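Local coordinates for ferripyochelin binding protein (Pyrococcus horikoshii, PDB 1V3W) that acts as a gamma-class carbonic anhydrase, a zinc enzyme that interconverts carbon dioxide and bicarbonate, and also binds calcium, at the interface of chains A and B. Residues are numbered along the deposited sequence; one frame, centred on the assembly and turned at random. Chains: chain A/B, ferripyochelin binding protein.

Contact 1: the interface of chains A and B. Residues chain A 63, 85, 87, 102, 104; chain B 82-83, 99-100, 117.
A:His87 and B:His82 meet at about a right angle, and each lends its imidazole to one zinc site. NE2 of B:His82 lies in the plane of the A:His87 ring, at its edge, and NE2 of A:His87 and NE2 of B:His82 come to 3.3 Å, as expected of nitrogens turned toward a common metal. CG of A:His87 stands anti to the backbone N (chi1 -156°), which carries the ring out from strand 85-87 toward chain B.

A metal site shared between subunits depends on packing that holds each contributed ligand, and A:Met85 illustrates this. Its chain turns back at chi2 (-72°), which brings the terminal methyl over B:His82. CE of A:Met85 sits over one face of the B:His82 ring, 3.9 Å from the ring centroid and displaced toward the rim; together with the contact of A:Met85 CG with B:His82 CB, this CH-pi contact is likely to restrict tilting of the ring. CG of A:Met85 also reaches CG2 of B:Ile99 at 3.5 Å.

B:Ile99, which buries more surface than any other residue of the patch, works with two branches. CG2 lies against A:Met85 and A:Val102, whereas CD1 of B:Ile99 touches CD2 of A:Leu104 at 3.8 Å, the two side chains running antiparallel alongside one another.

At the opposite end of the patch the hydroxyl OG of A:Ser63 donates to the amide oxygen OD1 of B:Asn83 at 2.6 Å, lying in the carbonyl plane. As B:Asn83 directly follows B:His82, this bond probably steadies the turn bearing the metal ligand. The contact thus brings together, across the subunit boundary, two histidines that bind zinc in this gamma-class enzyme.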
loop_
_atom_site.group_PDB
_atom_site.type_symbol
_atom_site.label_atom_id
_atom_site.label_comp_id
_atom_site.label_asym_id
_atom_site.label_seq_id
_atom_site.Cartn_x
_atom_site.Cartn_y
_atom_site.Cartn_z
ATOM N N SER A 63 -5.626 3.529 -2.142
ATOM C CA SER A 63 -6.753 2.823 -2.735
ATOM C C SER A 63 -8.024 3.489 -2.225
ATOM O O SER A 63 -8.121 3.835 -1.044
ATOM C CB SER A 63 -6.789 1.346 -2.328
ATOM O OG SER A 63 -5.685 0.639 -2.851
ATOM N N MET A 85 -5.959 4.365 2.705
ATOM C CA MET A 85 -7.071 3.663 2.090
ATOM C C MET A 85 -8.382 4.244 2.613
ATOM O O MET A 85 -8.613 4.277 3.819
ATOM C CB MET A 85 -6.963 2.172 2.425
ATOM C CG MET A 85 -7.709 1.224 1.503
ATOM S SD MET A 85 -9.490 1.261 1.696
ATOM C CE MET A 85 -10.005 1.386 -0.028
ATOM N N HIS A 87 -12.456 3.871 2.388
ATOM C CA HIS A 87 -13.501 2.958 1.955
ATOM C C HIS A 87 -14.912 3.367 2.363
ATOM O O HIS A 87 -15.263 3.313 3.541
ATOM C CB HIS A 87 -13.198 1.554 2.486
ATOM C CG HIS A 87 -13.821 0.462 1.679
ATOM N ND1 HIS A 87 -15.176 0.215 1.682
ATOM C CD2 HIS A 87 -13.281 -0.410 0.794
ATOM C CE1 HIS A 87 -15.446 -0.759 0.833
ATOM N NE2 HIS A 87 -14.313 -1.155 0.279
ATOM N N VAL A 102 -6.359 4.422 7.500
ATOM C CA VAL A 102 -7.531 3.757 6.942
ATOM C C VAL A 102 -8.798 4.454 7.423
ATOM O O VAL A 102 -8.936 4.744 8.609
ATOM C CB VAL A 102 -7.604 2.275 7.382
ATOM C CG1 VAL A 102 -8.807 1.596 6.744
ATOM C CG2 VAL A 102 -6.313 1.555 7.014
ATOM N N LEU A 104 -12.818 3.853 7.306
ATOM C CA LEU A 104 -13.816 2.850 6.966
ATOM C C LEU A 104 -15.225 3.348 6.649
ATOM O O LEU A 104 -15.556 4.522 6.834
ATOM C CB LEU A 104 -13.838 1.776 8.060
ATOM C CG LEU A 104 -12.473 1.081 8.187
ATOM C CD1 LEU A 104 -12.456 0.136 9.377
ATOM C CD2 LEU A 104 -12.171 0.329 6.896
ATOM N N HIS B 82 -7.988 -4.330 0.680
ATOM C CA HIS B 82 -7.169 -3.325 0.030
ATOM C C HIS B 82 -5.942 -2.992 0.865
ATOM O O HIS B 82 -6.042 -2.810 2.080
ATOM C CB HIS B 82 -7.947 -2.011 -0.132
ATOM C CG HIS B 82 -9.332 -2.169 -0.673
ATOM N ND1 HIS B 82 -9.606 -2.239 -2.023
ATOM C CD2 HIS B 82 -10.528 -2.237 -0.043
ATOM C CE1 HIS B 82 -10.911 -2.341 -2.200
ATOM N NE2 HIS B 82 -11.495 -2.343 -1.014
ATOM N N ASN B 83 -4.792 -2.925 0.211
ATOM C CA ASN B 83 -3.531 -2.589 0.842
ATOM C C ASN B 83 -2.985 -3.466 1.953
ATOM O O ASN B 83 -2.041 -3.089 2.652
ATOM C CB ASN B 83 -3.580 -1.134 1.285
ATOM C CG ASN B 83 -3.588 -0.208 0.117
ATOM O OD1 ASN B 83 -4.553 -0.161 -0.637
ATOM N ND2 ASN B 83 -2.486 0.499 -0.080
ATOM N N ILE B 99 -8.343 -4.414 5.831
ATOM C CA ILE B 99 -7.696 -3.406 5.014
ATOM C C ILE B 99 -6.413 -2.956 5.694
ATOM O O ILE B 99 -6.386 -2.672 6.894
ATOM C CB ILE B 99 -8.633 -2.199 4.811
ATOM C CG1 ILE B 99 -9.815 -2.622 3.938
ATOM C CG2 ILE B 99 -7.877 -1.034 4.184
ATOM C CD1 ILE B 99 -10.932 -1.607 3.885
ATOM N N SER B 100 -5.344 -2.934 4.913
ATOM C CA SER B 100 -4.039 -2.514 5.385
ATOM C C SER B 100 -3.517 -3.324 6.567
ATOM O O SER B 100 -2.754 -2.813 7.376
ATOM C CB SER B 100 -4.081 -1.029 5.746
ATOM O OG SER B 100 -2.790 -0.453 5.644
ATOM N N ALA B 117 -8.797 -4.127 10.446
ATOM C CA ALA B 117 -8.016 -3.213 9.623
ATOM C C ALA B 117 -6.787 -2.756 10.398
ATOM O O ALA B 117 -6.880 -2.401 11.572
ATOM C CB ALA B 117 -8.863 -2.006 9.237
#

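Contact 2: the interface of chains A and B. Residues chain A 2, 4, 24, 26, 42; chain B 21-22, 39-40.
The phenol oxygen OH of A:Tyr4 is gripped from chain B by two polar side chains at once. B:Asn22 reaches toward it tip to tip, and ND2 of B:Asn22 donates to OH of A:Tyr4 at 2.8 Å along a nearly straight path (164° at the hydrogen). The oxygen is close to the amide plane, while the ring and amide planes stand almost perpendicular. OH of A:Tyr4 in turn donates to the carboxylate oxygen OE2 of B:Glu21 at 2.5 Å. That oxygen lies in the plane of the ring, at its edge, and uses its anti lone pair. B:Glu21 gets there from a crowded position, CG between backbone N and carbonyl carbon (chi1 56°), with the rest of its chain extended. The hydroxyl thus shows how a polar tip at an interface can be satisfied by pairing one donor with one acceptor. A phenylalanine in place of A:Tyr4 would probably leave the amide of B:Asn22 and the carboxylate of B:Glu21 without their shared partner, freeing both to turn.

B:Asn22, which buries the most surface of this patch, also has an apolar role: CG2 of A:Val24 meets the amide carbon CG of B:Asn22 at 3.6 Å, again tip to tip.

On the next coil, B:Pro39 presents its ring to three aliphatic side chains. CB of B:Pro39 faces CG1 of A:Val42 at 3.9 Å, with A:Val24 also beside the ring, and its CG meets CD1 of A:Ile26. Both valines cross the proline at about a right angle.

A polar clamp on the first strand of chain A and an apolar patch that reaches the calcium-binding B:Ser40 together join neighbouring subunits.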
loop_
_atom_site.group_PDB
_atom_site.type_symbol
_atom_site.label_atom_id
_atom_site.label_comp_id
_atom_site.label_asym_id
_atom_site.label_seq_id
_atom_site.Cartn_x
_atom_site.Cartn_y
_atom_site.Cartn_z
ATOM N N ALA A 2 -4.397 5.087 -16.064
ATOM C CA ALA A 2 -4.915 4.085 -16.967
ATOM C C ALA A 2 -6.340 4.385 -16.537
ATOM O O ALA A 2 -6.670 4.267 -15.357
ATOM C CB ALA A 2 -4.486 2.698 -16.529
ATOM N N TYR A 4 -10.540 3.746 -17.110
ATOM C CA TYR A 4 -11.517 2.792 -17.634
ATOM C C TYR A 4 -12.975 3.084 -17.314
ATOM O O TYR A 4 -13.295 3.743 -16.330
ATOM C CB TYR A 4 -11.251 1.394 -17.058
ATOM C CG TYR A 4 -9.839 0.881 -17.155
ATOM C CD1 TYR A 4 -9.482 -0.054 -18.127
ATOM C CD2 TYR A 4 -8.858 1.318 -16.266
ATOM C CE1 TYR A 4 -8.181 -0.541 -18.208
ATOM C CE2 TYR A 4 -7.556 0.840 -16.340
ATOM C CZ TYR A 4 -7.223 -0.087 -17.309
ATOM O OH TYR A 4 -5.934 -0.554 -17.375
ATOM N N VAL A 24 -4.866 4.156 -11.521
ATOM C CA VAL A 24 -5.960 3.409 -12.131
ATOM C C VAL A 24 -7.278 4.019 -11.681
ATOM O O VAL A 24 -7.594 4.035 -10.489
ATOM C CB VAL A 24 -5.922 1.916 -11.729
ATOM C CG1 VAL A 24 -7.106 1.180 -12.335
ATOM C CG2 VAL A 24 -4.628 1.285 -12.213
ATOM N N ILE A 26 -11.325 3.783 -12.453
ATOM C CA ILE A 26 -12.352 2.956 -13.076
ATOM C C ILE A 26 -13.789 3.352 -12.760
ATOM O O ILE A 26 -14.149 3.567 -11.606
ATOM C CB ILE A 26 -12.200 1.483 -12.628
ATOM C CG1 ILE A 26 -10.793 0.976 -12.941
ATOM C CG2 ILE A 26 -13.245 0.612 -13.313
ATOM C CD1 ILE A 26 -10.416 -0.255 -12.145
ATOM N N VAL A 42 -5.331 3.859 -6.809
ATOM C CA VAL A 42 -6.461 3.188 -7.440
ATOM C C VAL A 42 -7.786 3.747 -6.946
ATOM O O VAL A 42 -8.056 3.746 -5.747
ATOM C CB VAL A 42 -6.454 1.659 -7.155
ATOM C CG1 VAL A 42 -7.656 0.999 -7.825
ATOM C CG2 VAL A 42 -5.154 1.035 -7.661
ATOM N N GLU B 21 -5.333 -6.064 -15.544
ATOM C CA GLU B 21 -4.085 -5.863 -16.273
ATOM C C GLU B 21 -3.081 -5.012 -15.506
ATOM O O GLU B 21 -1.891 -5.007 -15.826
ATOM C CB GLU B 21 -4.345 -5.254 -17.658
ATOM C CG GLU B 21 -5.107 -3.942 -17.666
ATOM C CD GLU B 21 -5.271 -3.385 -19.072
ATOM O OE1 GLU B 21 -5.239 -4.182 -20.036
ATOM O OE2 GLU B 21 -5.441 -2.157 -19.216
ATOM N N ASN B 22 -3.554 -4.313 -14.479
ATOM C CA ASN B 22 -2.682 -3.479 -13.668
ATOM C C ASN B 22 -2.189 -4.209 -12.432
ATOM O O ASN B 22 -1.523 -3.628 -11.583
ATOM C CB ASN B 22 -3.406 -2.195 -13.277
ATOM C CG ASN B 22 -3.790 -1.378 -14.479
ATOM O OD1 ASN B 22 -2.956 -0.688 -15.068
ATOM N ND2 ASN B 22 -5.047 -1.479 -14.880
ATOM N N PRO B 39 -6.552 -4.160 -9.348
ATOM C CA PRO B 39 -5.513 -3.192 -9.705
ATOM C C PRO B 39 -4.406 -2.958 -8.692
ATOM O O PRO B 39 -4.665 -2.759 -7.509
ATOM C CB PRO B 39 -6.305 -1.916 -9.967
ATOM C CG PRO B 39 -7.590 -2.430 -10.516
ATOM C CD PRO B 39 -7.892 -3.600 -9.607
ATOM N N SER B 40 -3.171 -2.983 -9.181
ATOM C CA SER B 40 -1.994 -2.714 -8.362
ATOM C C SER B 40 -1.650 -3.775 -7.321
ATOM O O SER B 40 -0.758 -3.569 -6.496
ATOM C CB SER B 40 -2.148 -1.346 -7.684
ATOM O OG SER B 40 -1.025 -0.515 -7.935
#

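Contact 1 and contact 2 belong to one subunit interface, their C-alpha centres about 17 Å apart, and share no residue. Both repeat a single scheme, in which residues on or just beyond strands of successive coils of the chain A beta-helix face turns of chain B: strands 2-6, 24-26 and 42-45 serve contact 2, and strands 63-65, 85-87 and 102-103 serve contact 1. The two chains present different surfaces, so the interface is not an exact two-fold, which suits closure of the three-subunit assembly as a ring. Contact 2 ties the coils near the N-terminus beside the calcium ligand, contact 1 those contributing to the zinc site.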